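Local structure of aldo-keto reductase AKR2E4 (Bombyx mori, 3WCZ) at residues T163-L168 with Q197-A202; V183-T188 with Q243-Y248; P191-C196 with R252-I257. The protein catalyses the NADPH-dependent reduction of carbonyl compounds, with high activity toward 3-dehydroecdysone, and may take part in the regulation of moulting in the silkworm. One frame throughout, in Å; residues are numbered along the deposited sequence.

Contact 1. Residues T163-L168 with Q197-A202; sequences TQITRL and QSLGIA
Ile165, on the helical segment 163-168, meets Leu199 and Ile201 where the chain 197-202 leaves its own helix and turns toward a strand. The first segment is regular helix, with Arg167 N bonded to Thr163 O and Leu168 N to Gln164 O. The second ends its helix in a Schellman motif: Gly200, with a positive phi, serves as the C-prime residue, Gly200 N bonds to Gln197 O at 3.0 Å, and Ile201 N reaches back to Cys196 O. The reversal puts Leu199 and Ile201, on either side of the glycine, with their side chains directed at the neighbouring helix.

The contact itself is purely apolar and small, burying 121 Å². A single methyl serves both partners: Ile165 CG2 lies 3.8 Å from Leu199 CD1 and equally 3.8 Å from Ile201 CD1. With Ile165 chi1 at -74°, CG2 is anti to the backbone N, while CG1 lies beside that N and takes no part in the two closest approaches. Leu199 and Ile201 each contribute an end methyl, reached through an extended chi2 (166° and 170°), and both run past the isoleucine in opposite directions to it, alongside and not head-on. No hydrogen bond crosses between the segments, so the fit rests on methyl packing alone.

Within the TIM barrel this is a junction between two outer helices, 162-170 and 190-198, which follow successive parallel strands. Ile165 also touches His195 and Cys196 of helix 190-198, Phe160, and Val157 of strand 152-158, while Leu199 O accepts a hydrogen bond from Arg175 NH1. Beyond the turn, Ala202 opens strand 202-206 and pairs through its backbone with Val177 and Asn179, beside strand 178-182.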
loop_
_atom_site.group_PDB
_atom_site.type_symbol
_atom_site.label_atom_id
_atom_site.label_comp_id
_atom_site.label_asym_id
_atom_site.label_seq_id
_atom_site.Cartn_x
_atom_site.Cartn_y
_atom_site.Cartn_z
ATOM N N THR A 163 -19.315 -1.304 -1.293
ATOM C CA THR A 163 -20.233 -1.990 -2.200
ATOM C C THR A 163 -19.472 -2.906 -3.149
ATOM O O THR A 163 -19.914 -4.021 -3.473
ATOM C CB THR A 163 -21.077 -0.951 -2.979
ATOM O OG1 THR A 163 -21.979 -0.317 -2.057
ATOM C CG2 THR A 163 -21.863 -1.613 -4.101
ATOM N N GLN A 164 -18.329 -2.439 -3.626
ATOM C CA GLN A 164 -17.502 -3.229 -4.529
ATOM C C GLN A 164 -16.886 -4.427 -3.819
ATOM O O GLN A 164 -16.805 -5.517 -4.383
ATOM C CB GLN A 164 -16.408 -2.351 -5.142
ATOM C CG GLN A 164 -16.983 -1.296 -6.046
ATOM C CD GLN A 164 -15.981 -0.227 -6.457
ATOM O OE1 GLN A 164 -15.026 0.092 -5.737
ATOM N NE2 GLN A 164 -16.194 0.330 -7.629
ATOM N N ILE A 165 -16.459 -4.240 -2.582
ATOM C CA ILE A 165 -15.943 -5.344 -1.793
ATOM C C ILE A 165 -17.037 -6.406 -1.588
ATOM O O ILE A 165 -16.785 -7.602 -1.805
ATOM C CB ILE A 165 -15.399 -4.858 -0.441
ATOM C CG1 ILE A 165 -14.072 -4.134 -0.619
ATOM C CG2 ILE A 165 -15.243 -6.022 0.525
ATOM C CD1 ILE A 165 -12.932 -5.000 -1.095
ATOM N N THR A 166 -18.228 -5.972 -1.199
ATOM C CA THR A 166 -19.325 -6.926 -0.994
ATOM C C THR A 166 -19.630 -7.691 -2.294
ATOM O O THR A 166 -19.805 -8.926 -2.271
ATOM C CB THR A 166 -20.569 -6.177 -0.484
ATOM O OG1 THR A 166 -20.277 -5.660 0.812
ATOM C CG2 THR A 166 -21.805 -7.066 -0.417
ATOM N N ARG A 167 -19.700 -6.987 -3.423
ATOM C CA ARG A 167 -20.033 -7.634 -4.679
ATOM C C ARG A 167 -18.949 -8.605 -5.070
ATOM O O ARG A 167 -19.217 -9.707 -5.566
ATOM C CB ARG A 167 -20.232 -6.585 -5.766
ATOM C CG ARG A 167 -20.621 -7.150 -7.119
ATOM C CD ARG A 167 -21.227 -6.075 -8.021
ATOM N NE ARG A 167 -21.566 -6.606 -9.340
ATOM C CZ ARG A 167 -20.709 -6.712 -10.344
ATOM N NH1 ARG A 167 -19.442 -6.329 -10.235
ATOM N NH2 ARG A 167 -21.113 -7.236 -11.501
ATOM N N LEU A 168 -17.701 -8.205 -4.888
ATOM C CA LEU A 168 -16.586 -9.061 -5.216
ATOM C C LEU A 168 -16.615 -10.318 -4.369
ATOM O O LEU A 168 -16.496 -11.423 -4.926
ATOM C CB LEU A 168 -15.263 -8.278 -5.072
ATOM C CG LEU A 168 -13.996 -9.055 -5.403
ATOM C CD1 LEU A 168 -14.069 -9.563 -6.836
ATOM C CD2 LEU A 168 -12.753 -8.194 -5.213
ATOM N N GLN A 197 -12.484 -5.632 7.506
ATOM C CA GLN A 197 -12.021 -6.486 8.590
ATOM C C GLN A 197 -13.082 -7.490 8.991
ATOM O O GLN A 197 -12.752 -8.661 9.272
ATOM C CB GLN A 197 -11.562 -5.633 9.758
ATOM C CG GLN A 197 -10.263 -4.882 9.433
ATOM C CD GLN A 197 -9.800 -3.968 10.545
ATOM O OE1 GLN A 197 -10.582 -3.570 11.414
ATOM N NE2 GLN A 197 -8.512 -3.608 10.503
ATOM N N SER A 198 -14.339 -7.074 8.985
ATOM C CA SER A 198 -15.419 -8.002 9.329
ATOM C C SER A 198 -15.485 -9.183 8.361
ATOM O O SER A 198 -15.992 -10.263 8.731
ATOM C CB SER A 198 -16.778 -7.312 9.371
ATOM O OG SER A 198 -17.289 -7.044 8.066
ATOM N N LEU A 199 -15.032 -8.987 7.125
ATOM C CA LEU A 199 -15.045 -10.024 6.094
ATOM C C LEU A 199 -13.711 -10.807 6.006
ATOM O O LEU A 199 -13.517 -11.587 5.082
ATOM C CB LEU A 199 -15.342 -9.370 4.749
ATOM C CG LEU A 199 -16.772 -8.855 4.606
ATOM C CD1 LEU A 199 -16.906 -7.933 3.419
ATOM C CD2 LEU A 199 -17.712 -10.018 4.460
ATOM N N GLY A 200 -12.804 -10.567 6.939
ATOM C CA GLY A 200 -11.494 -11.194 6.923
ATOM C C GLY A 200 -10.548 -10.685 5.851
ATOM O O GLY A 200 -9.617 -11.391 5.456
ATOM N N ILE A 201 -10.787 -9.461 5.398
ATOM C CA ILE A 201 -9.950 -8.814 4.411
ATOM C C ILE A 201 -9.110 -7.760 5.135
ATOM O O ILE A 201 -9.656 -6.803 5.689
ATOM C CB ILE A 201 -10.829 -8.176 3.321
ATOM C CG1 ILE A 201 -11.682 -9.227 2.605
ATOM C CG2 ILE A 201 -9.970 -7.384 2.320
ATOM C CD1 ILE A 201 -12.741 -8.627 1.697
ATOM N N ALA A 202 -7.800 -7.966 5.153
ATOM C CA ALA A 202 -6.905 -7.019 5.802
ATOM C C ALA A 202 -6.774 -5.750 4.959
ATOM O O ALA A 202 -7.028 -5.751 3.751
ATOM C CB ALA A 202 -5.535 -7.646 6.055
#

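Contact 2. Residues V183-T188 with Q243-Y248; sequences VNPTNT and QILLRY
Pro185 and Thr188, on the loop 183-188, touch Leu245 and Tyr248, which lie one turn apart on the helical segment 243-248. Two kinds of packing carry the interface, which buries 183 Å².

The apolar part is a proline against a leucine. Pro185 CG approaches Leu245 CD2 to 3.5 Å, a close methyl-to-ring contact, with the two side chains crossing at about a right angle. Leu245 points its CB past the loop, but chi1 of -66° followed by an extended chi2 brings the end of the chain round to the proline.

The second part sets a methyl against a phenol oxygen. Thr188 CG2 stands 3.4 Å from Tyr248 OH, and the side chains again cross nearly perpendicularly. Tyr248 holds CG anti to its backbone N (chi1 156°), which carries the ring out from the helix to the loop. Its hydroxyl is bonded to Asn286 OD1 and Arg252 NH1, so two polar partners tie down the end of a buried ring. Thr188 has its own partner for OG1, the carboxylate oxygen OE2 of Glu190.

Hydrogen bonds from backbone and side chains shape the loop. A type I beta turn runs from Asn184 to Asn187, closed by Asn187 N to Asn184 O at 3.1 Å, with Asn184 N to Asn187 O at 3.2 Å pairing the same two residues. Thr186 N makes in addition a weak bond to Asn184 OD1. Asn184 ND2 is held by Ser207 O and Glu182 OE2.

The loop follows strand 178-182 of the barrel and leads into helix 190-198. Helix 279-286 completes the interface, its Ile285 touching both Pro185 and Tyr248, and Leu230 of helix 228-237 packs on Leu245.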
loop_
_atom_site.group_PDB
_atom_site.type_symbol
_atom_site.label_atom_id
_atom_site.label_comp_id
_atom_site.label_asym_id
_atom_site.label_seq_id
_atom_site.Cartn_x
_atom_site.Cartn_y
_atom_site.Cartn_z
ATOM N N VAL A 183 -5.488 5.625 4.157
ATOM C CA VAL A 183 -5.843 5.818 5.557
ATOM C C VAL A 183 -4.806 6.691 6.231
ATOM O O VAL A 183 -3.601 6.387 6.213
ATOM C CB VAL A 183 -6.032 4.498 6.355
ATOM C CG1 VAL A 183 -6.730 4.798 7.668
ATOM C CG2 VAL A 183 -6.814 3.475 5.551
ATOM N N ASN A 184 -5.289 7.784 6.829
ATOM C CA ASN A 184 -4.444 8.763 7.501
ATOM C C ASN A 184 -5.393 9.651 8.325
ATOM O O ASN A 184 -6.606 9.438 8.306
ATOM C CB ASN A 184 -3.600 9.546 6.481
ATOM C CG ASN A 184 -4.445 10.153 5.389
ATOM O OD1 ASN A 184 -5.448 10.827 5.678
ATOM N ND2 ASN A 184 -4.097 9.878 4.136
ATOM N N PRO A 185 -4.854 10.632 9.086
ATOM C CA PRO A 185 -5.753 11.271 10.058
ATOM C C PRO A 185 -6.881 12.086 9.461
ATOM O O PRO A 185 -7.924 12.257 10.101
ATOM C CB PRO A 185 -4.807 12.188 10.870
ATOM C CG PRO A 185 -3.468 11.470 10.803
ATOM C CD PRO A 185 -3.433 10.891 9.382
ATOM N N THR A 186 -6.677 12.595 8.261
ATOM C CA THR A 186 -7.717 13.389 7.605
ATOM C C THR A 186 -8.607 12.583 6.644
ATOM O O THR A 186 -9.557 13.137 6.059
ATOM C CB THR A 186 -7.123 14.635 6.914
ATOM O OG1 THR A 186 -5.877 14.324 6.280
ATOM C CG2 THR A 186 -6.853 15.695 7.944
ATOM N N ASN A 187 -8.329 11.288 6.527
ATOM C CA ASN A 187 -9.124 10.392 5.664
ATOM C C ASN A 187 -9.085 9.015 6.315
ATOM O O ASN A 187 -8.324 8.124 5.905
ATOM C CB ASN A 187 -8.589 10.356 4.238
ATOM C CG ASN A 187 -9.561 9.711 3.252
ATOM O OD1 ASN A 187 -10.553 10.322 2.884
ATOM N ND2 ASN A 187 -9.271 8.490 2.810
ATOM N N THR A 188 -9.873 8.845 7.362
ATOM C CA THR A 188 -9.696 7.720 8.260
ATOM C C THR A 188 -10.416 6.430 7.818
ATOM O O THR A 188 -10.117 5.337 8.319
ATOM C CB THR A 188 -10.145 8.078 9.669
ATOM O OG1 THR A 188 -11.511 8.484 9.625
ATOM C CG2 THR A 188 -9.307 9.188 10.257
ATOM N N GLN A 243 6.337 8.452 13.533
ATOM C CA GLN A 243 6.129 7.165 14.169
ATOM C C GLN A 243 4.762 7.079 14.845
ATOM O O GLN A 243 4.143 6.012 14.860
ATOM C CB GLN A 243 7.271 6.842 15.132
ATOM C CG GLN A 243 8.578 6.622 14.416
ATOM C CD GLN A 243 9.793 6.616 15.332
ATOM O OE1 GLN A 243 9.902 7.432 16.264
ATOM N NE2 GLN A 243 10.698 5.692 15.100
ATOM N N ILE A 244 4.300 8.188 15.434
ATOM C CA ILE A 244 2.964 8.217 16.004
ATOM C C ILE A 244 1.903 7.951 14.932
ATOM O O ILE A 244 0.980 7.158 15.141
ATOM C CB ILE A 244 2.689 9.590 16.703
ATOM C CG1 ILE A 244 3.644 9.847 17.871
ATOM C CG2 ILE A 244 1.235 9.689 17.159
ATOM C CD1 ILE A 244 3.611 8.802 18.944
ATOM N N LEU A 245 2.044 8.616 13.793
ATOM C CA LEU A 245 1.080 8.444 12.708
ATOM C C LEU A 245 1.039 7.024 12.179
ATOM O O LEU A 245 -0.044 6.504 11.896
ATOM C CB LEU A 245 1.417 9.396 11.572
ATOM C CG LEU A 245 1.251 10.891 11.905
ATOM C CD1 LEU A 245 1.792 11.767 10.805
ATOM C CD2 LEU A 245 -0.216 11.255 12.161
ATOM N N LEU A 246 2.208 6.402 12.071
ATOM C CA LEU A 246 2.260 5.024 11.595
ATOM C C LEU A 246 1.740 4.053 12.672
ATOM O O LEU A 246 1.016 3.087 12.352
ATOM C CB LEU A 246 3.677 4.678 11.170
ATOM C CG LEU A 246 4.213 5.503 10.015
ATOM C CD1 LEU A 246 5.664 5.191 9.765
ATOM C CD2 LEU A 246 3.418 5.270 8.731
ATOM N N ARG A 247 2.070 4.284 13.941
ATOM C CA ARG A 247 1.599 3.407 15.006
ATOM C C ARG A 247 0.076 3.497 15.123
ATOM O O ARG A 247 -0.590 2.488 15.398
ATOM C CB ARG A 247 2.266 3.758 16.337
ATOM C CG ARG A 247 1.823 2.842 17.509
ATOM C CD ARG A 247 2.320 1.411 17.400
ATOM N NE ARG A 247 1.331 0.499 17.961
ATOM C CZ ARG A 247 1.507 -0.816 18.091
ATOM N NH1 ARG A 247 2.653 -1.382 17.784
ATOM N NH2 ARG A 247 0.520 -1.567 18.573
ATOM N N TYR A 248 -0.490 4.677 14.911
ATOM C CA TYR A 248 -1.951 4.845 14.893
ATOM C C TYR A 248 -2.571 3.839 13.920
ATOM O O TYR A 248 -3.561 3.156 14.231
ATOM C CB TYR A 248 -2.279 6.300 14.514
ATOM C CG TYR A 248 -3.648 6.540 13.914
ATOM C CD1 TYR A 248 -4.794 6.525 14.686
ATOM C CD2 TYR A 248 -3.781 6.781 12.552
ATOM C CE1 TYR A 248 -6.043 6.710 14.121
ATOM C CE2 TYR A 248 -5.015 6.979 11.992
ATOM C CZ TYR A 248 -6.136 6.930 12.766
ATOM O OH TYR A 248 -7.376 7.137 12.204
#

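Contact 3. Residues P191-C196 with R252-I257; sequences PLVAHC and RGLIPI. With NAP (NADP nicotinamide-adenine-dinucleotide phosphate), chain B.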
loop_
_atom_site.group_PDB
_atom_site.type_symbol
_atom_site.label_atom_id
_atom_site.label_comp_id
_atom_site.label_asym_id
_atom_site.label_seq_id
_atom_site.Cartn_x
_atom_site.Cartn_y
_atom_site.Cartn_z
ATOM N N PRO A 191 -15.651 3.307 8.449
ATOM C CA PRO A 191 -16.610 2.272 8.062
ATOM C C PRO A 191 -16.041 1.269 7.056
ATOM O O PRO A 191 -16.311 0.090 7.190
ATOM C CB PRO A 191 -17.787 3.080 7.500
ATOM C CG PRO A 191 -17.692 4.411 8.225
ATOM C CD PRO A 191 -16.228 4.654 8.336
ATOM N N LEU A 192 -15.256 1.717 6.082
ATOM C CA LEU A 192 -14.744 0.783 5.088
ATOM C C LEU A 192 -13.736 -0.163 5.712
ATOM O O LEU A 192 -13.738 -1.350 5.406
ATOM C CB LEU A 192 -14.119 1.526 3.900
ATOM C CG LEU A 192 -13.568 0.623 2.780
ATOM C CD1 LEU A 192 -14.592 -0.378 2.279
ATOM C CD2 LEU A 192 -13.037 1.457 1.619
ATOM N N VAL A 193 -12.876 0.346 6.580
ATOM C CA VAL A 193 -11.944 -0.529 7.286
ATOM C C VAL A 193 -12.696 -1.587 8.091
ATOM O O VAL A 193 -12.386 -2.783 8.031
ATOM C CB VAL A 193 -10.983 0.269 8.168
ATOM C CG1 VAL A 193 -10.244 -0.633 9.112
ATOM C CG2 VAL A 193 -10.021 1.045 7.309
ATOM N N ALA A 194 -13.697 -1.155 8.841
ATOM C CA ALA A 194 -14.488 -2.093 9.638
ATOM C C ALA A 194 -15.159 -3.140 8.747
ATOM O O ALA A 194 -15.200 -4.325 9.074
ATOM C CB ALA A 194 -15.518 -1.351 10.472
ATOM N N HIS A 195 -15.703 -2.708 7.612
ATOM C CA HIS A 195 -16.355 -3.629 6.683
ATOM C C HIS A 195 -15.366 -4.683 6.205
ATOM O O HIS A 195 -15.640 -5.887 6.229
ATOM C CB HIS A 195 -16.900 -2.793 5.530
ATOM C CG HIS A 195 -17.652 -3.566 4.497
ATOM N ND1 HIS A 195 -18.856 -4.188 4.755
ATOM C CD2 HIS A 195 -17.394 -3.766 3.191
ATOM C CE1 HIS A 195 -19.294 -4.750 3.641
ATOM N NE2 HIS A 195 -18.425 -4.505 2.680
ATOM N N CYS A 196 -14.210 -4.244 5.735
ATOM C CA CYS A 196 -13.224 -5.193 5.240
ATOM C C CYS A 196 -12.796 -6.158 6.334
ATOM O O CYS A 196 -12.745 -7.374 6.120
ATOM C CB CYS A 196 -12.016 -4.464 4.659
ATOM S SG CYS A 196 -12.385 -3.571 3.117
ATOM N N ARG A 252 -4.964 0.360 14.603
ATOM C CA ARG A 252 -6.229 0.107 13.930
ATOM C C ARG A 252 -6.207 -1.212 13.149
ATOM O O ARG A 252 -7.170 -1.517 12.443
ATOM C CB ARG A 252 -6.622 1.280 13.044
ATOM C CG ARG A 252 -7.072 2.489 13.863
ATOM C CD ARG A 252 -7.552 3.605 12.974
ATOM N NE ARG A 252 -8.656 3.163 12.139
ATOM C CZ ARG A 252 -9.026 3.748 11.019
ATOM N NH1 ARG A 252 -8.419 4.828 10.599
ATOM N NH2 ARG A 252 -9.992 3.225 10.289
ATOM N N GLY A 253 -5.125 -1.979 13.264
ATOM C CA GLY A 253 -4.996 -3.276 12.617
ATOM C C GLY A 253 -4.606 -3.208 11.160
ATOM O O GLY A 253 -4.857 -4.161 10.418
ATOM N N LEU A 254 -4.014 -2.105 10.733
ATOM C CA LEU A 254 -3.696 -1.833 9.331
ATOM C C LEU A 254 -2.213 -2.050 9.068
ATOM O O LEU A 254 -1.391 -2.097 9.998
ATOM C CB LEU A 254 -4.075 -0.391 8.992
ATOM C CG LEU A 254 -5.449 0.051 9.494
ATOM C CD1 LEU A 254 -5.719 1.500 9.129
ATOM C CD2 LEU A 254 -6.537 -0.850 8.967
ATOM N N ILE A 255 -1.890 -2.193 7.782
ATOM C CA ILE A 255 -0.538 -2.361 7.283
ATOM C C ILE A 255 -0.147 -1.054 6.599
ATOM O O ILE A 255 -0.517 -0.830 5.448
ATOM C CB ILE A 255 -0.483 -3.530 6.285
ATOM C CG1 ILE A 255 -0.874 -4.838 6.989
ATOM C CG2 ILE A 255 0.880 -3.614 5.626
ATOM C CD1 ILE A 255 -1.295 -5.958 5.997
ATOM N N PRO A 256 0.549 -0.148 7.310
ATOM C CA PRO A 256 0.916 1.116 6.674
ATOM C C PRO A 256 2.029 0.948 5.645
ATOM O O PRO A 256 2.848 0.019 5.736
ATOM C CB PRO A 256 1.399 1.964 7.856
ATOM C CG PRO A 256 1.916 0.957 8.824
ATOM C CD PRO A 256 0.991 -0.208 8.722
ATOM N N ILE A 257 1.998 1.832 4.652
ATOM C CA ILE A 257 2.956 1.821 3.561
ATOM C C ILE A 257 3.755 3.130 3.517
ATOM O O ILE A 257 3.630 3.923 2.573
ATOM C CB ILE A 257 2.261 1.629 2.190
ATOM C CG1 ILE A 257 1.168 0.561 2.244
ATOM C CG2 ILE A 257 3.292 1.270 1.122
ATOM C CD1 ILE A 257 0.342 0.535 0.969
HETATM P PA NAP B . 3.557 8.891 2.321
HETATM O O1A NAP B . 4.287 7.688 2.751
HETATM O O2A NAP B . 2.198 9.188 2.730
HETATM O O5B NAP B . 4.389 10.202 2.480
HETATM C C5B NAP B . 5.706 10.286 2.024
HETATM C C4B NAP B . 6.394 11.601 2.356
HETATM O O4B NAP B . 6.656 11.661 3.772
HETATM C C3B NAP B . 7.675 11.870 1.663
HETATM O O3B NAP B . 7.707 13.246 1.372
HETATM C C2B NAP B . 8.670 11.491 2.651
HETATM O O2B NAP B . 9.924 12.121 2.487
HETATM C C1B NAP B . 8.033 11.885 3.958
HETATM N N9A NAP B . 8.409 11.119 5.127
HETATM C C8A NAP B . 8.576 9.781 5.171
HETATM N N7A NAP B . 8.800 9.365 6.401
HETATM C C5A NAP B . 8.791 10.468 7.213
HETATM C C6A NAP B . 8.968 10.654 8.587
HETATM N N6A NAP B . 9.253 9.625 9.490
HETATM N N1A NAP B . 8.887 11.918 9.039
HETATM C C2A NAP B . 8.628 12.932 8.214
HETATM N N3A NAP B . 8.439 12.791 6.891
HETATM C C4A NAP B . 8.510 11.546 6.394
HETATM O O3 NAP B . 3.589 8.853 0.701
HETATM P PN NAP B . 2.748 8.250 -0.511
HETATM O O1N NAP B . 3.757 7.955 -1.559
HETATM O O2N NAP B . 1.637 9.193 -0.812
HETATM O O5D NAP B . 2.076 6.906 0.009
HETATM C C5D NAP B . 2.851 5.835 0.432
HETATM C C4D NAP B . 2.864 4.617 -0.501
HETATM O O4D NAP B . 1.576 4.039 -0.611
HETATM C C3D NAP B . 3.234 4.913 -1.919
HETATM O O3D NAP B . 4.606 5.212 -2.077
HETATM C C2D NAP B . 2.768 3.723 -2.597
HETATM O O2D NAP B . 3.618 2.640 -2.346
HETATM C C1D NAP B . 1.420 3.524 -1.938
HETATM N N1N NAP B . 0.242 4.152 -2.546
HETATM C C2N NAP B . -0.670 3.398 -3.188
HETATM C C3N NAP B . -1.780 3.985 -3.741
HETATM C C7N NAP B . -2.760 3.079 -4.386
HETATM O O7N NAP B . -2.839 1.859 -4.103
HETATM N N7N NAP B . -3.669 3.664 -5.193
HETATM C C4N NAP B . -1.956 5.381 -3.719
HETATM C C5N NAP B . -1.012 6.160 -3.035
HETATM C C6N NAP B . 0.068 5.499 -2.465
HETATM P P2B NAP B . 11.293 11.298 2.364
HETATM O O1X NAP B . 12.344 12.399 2.118
HETATM O O2X NAP B . 11.537 10.631 3.646
HETATM O O3X NAP B . 11.146 10.357 1.195
#
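Val193, near the middle of helical segment 191-196, packs on Arg252 and Leu254 of a chain that has just left helix 241-251 through a Schellman motif at Gly253 and is heading into strand 255-256; the closest CA pair is Val193 and Leu254, 8.6 Å apart. In the TIM barrel of aldo-keto reductases this is where an outer helix meets the approach to the eighth parallel strand.

Both valine methyls are used. CG1, anti to the backbone N (chi1 167°), meets Leu254 CD2 at 3.7 Å. CG2 is likewise 3.7 Å from Arg252 NH2, one nitrogen of a guanidinium that it approaches obliquely. No hydrogen bond joins the segments: the arginine offers the valine a nonbonded contact, while its NH1 is bonded to Thr188 O. A bend at chi3 (58°) turns the guanidinium toward Val193. Leu254 also touches Val183 and Val203, which extends the apolar patch toward the barrel strands.

At its far end segment 252-257 reaches the cofactor pocket. Ile257 lies against the nicotinamide-side ribose of NADP, its CG2 3.7 Å from both O4D and O2D, and its carbonyl oxygen Ile257 O comes within 3.0 Å of the ribose methylene C5D.

Contact 3 lies between the other two, its centre 11 Å from each, whereas contacts 1 and 2 are 21 Å apart between centres and do not touch. Helix 190-198 is shared by contacts 1 and 3, and Gln197 NE2 bonds to Arg252 O at 3.2 Å. Contact 3 is joined to contact 2 through Arg252 and Thr188, and also where Leu246 CD2 lies 4.0 Å from Pro256 CB. Distance from NADP differs: Ile257 touches it, the side chain of Leu245 is about 7 Å away and that of Ile165 about 13 Å, so contact 1 is outer-layer packing and segment 252-257 runs from that layer to the cofactor.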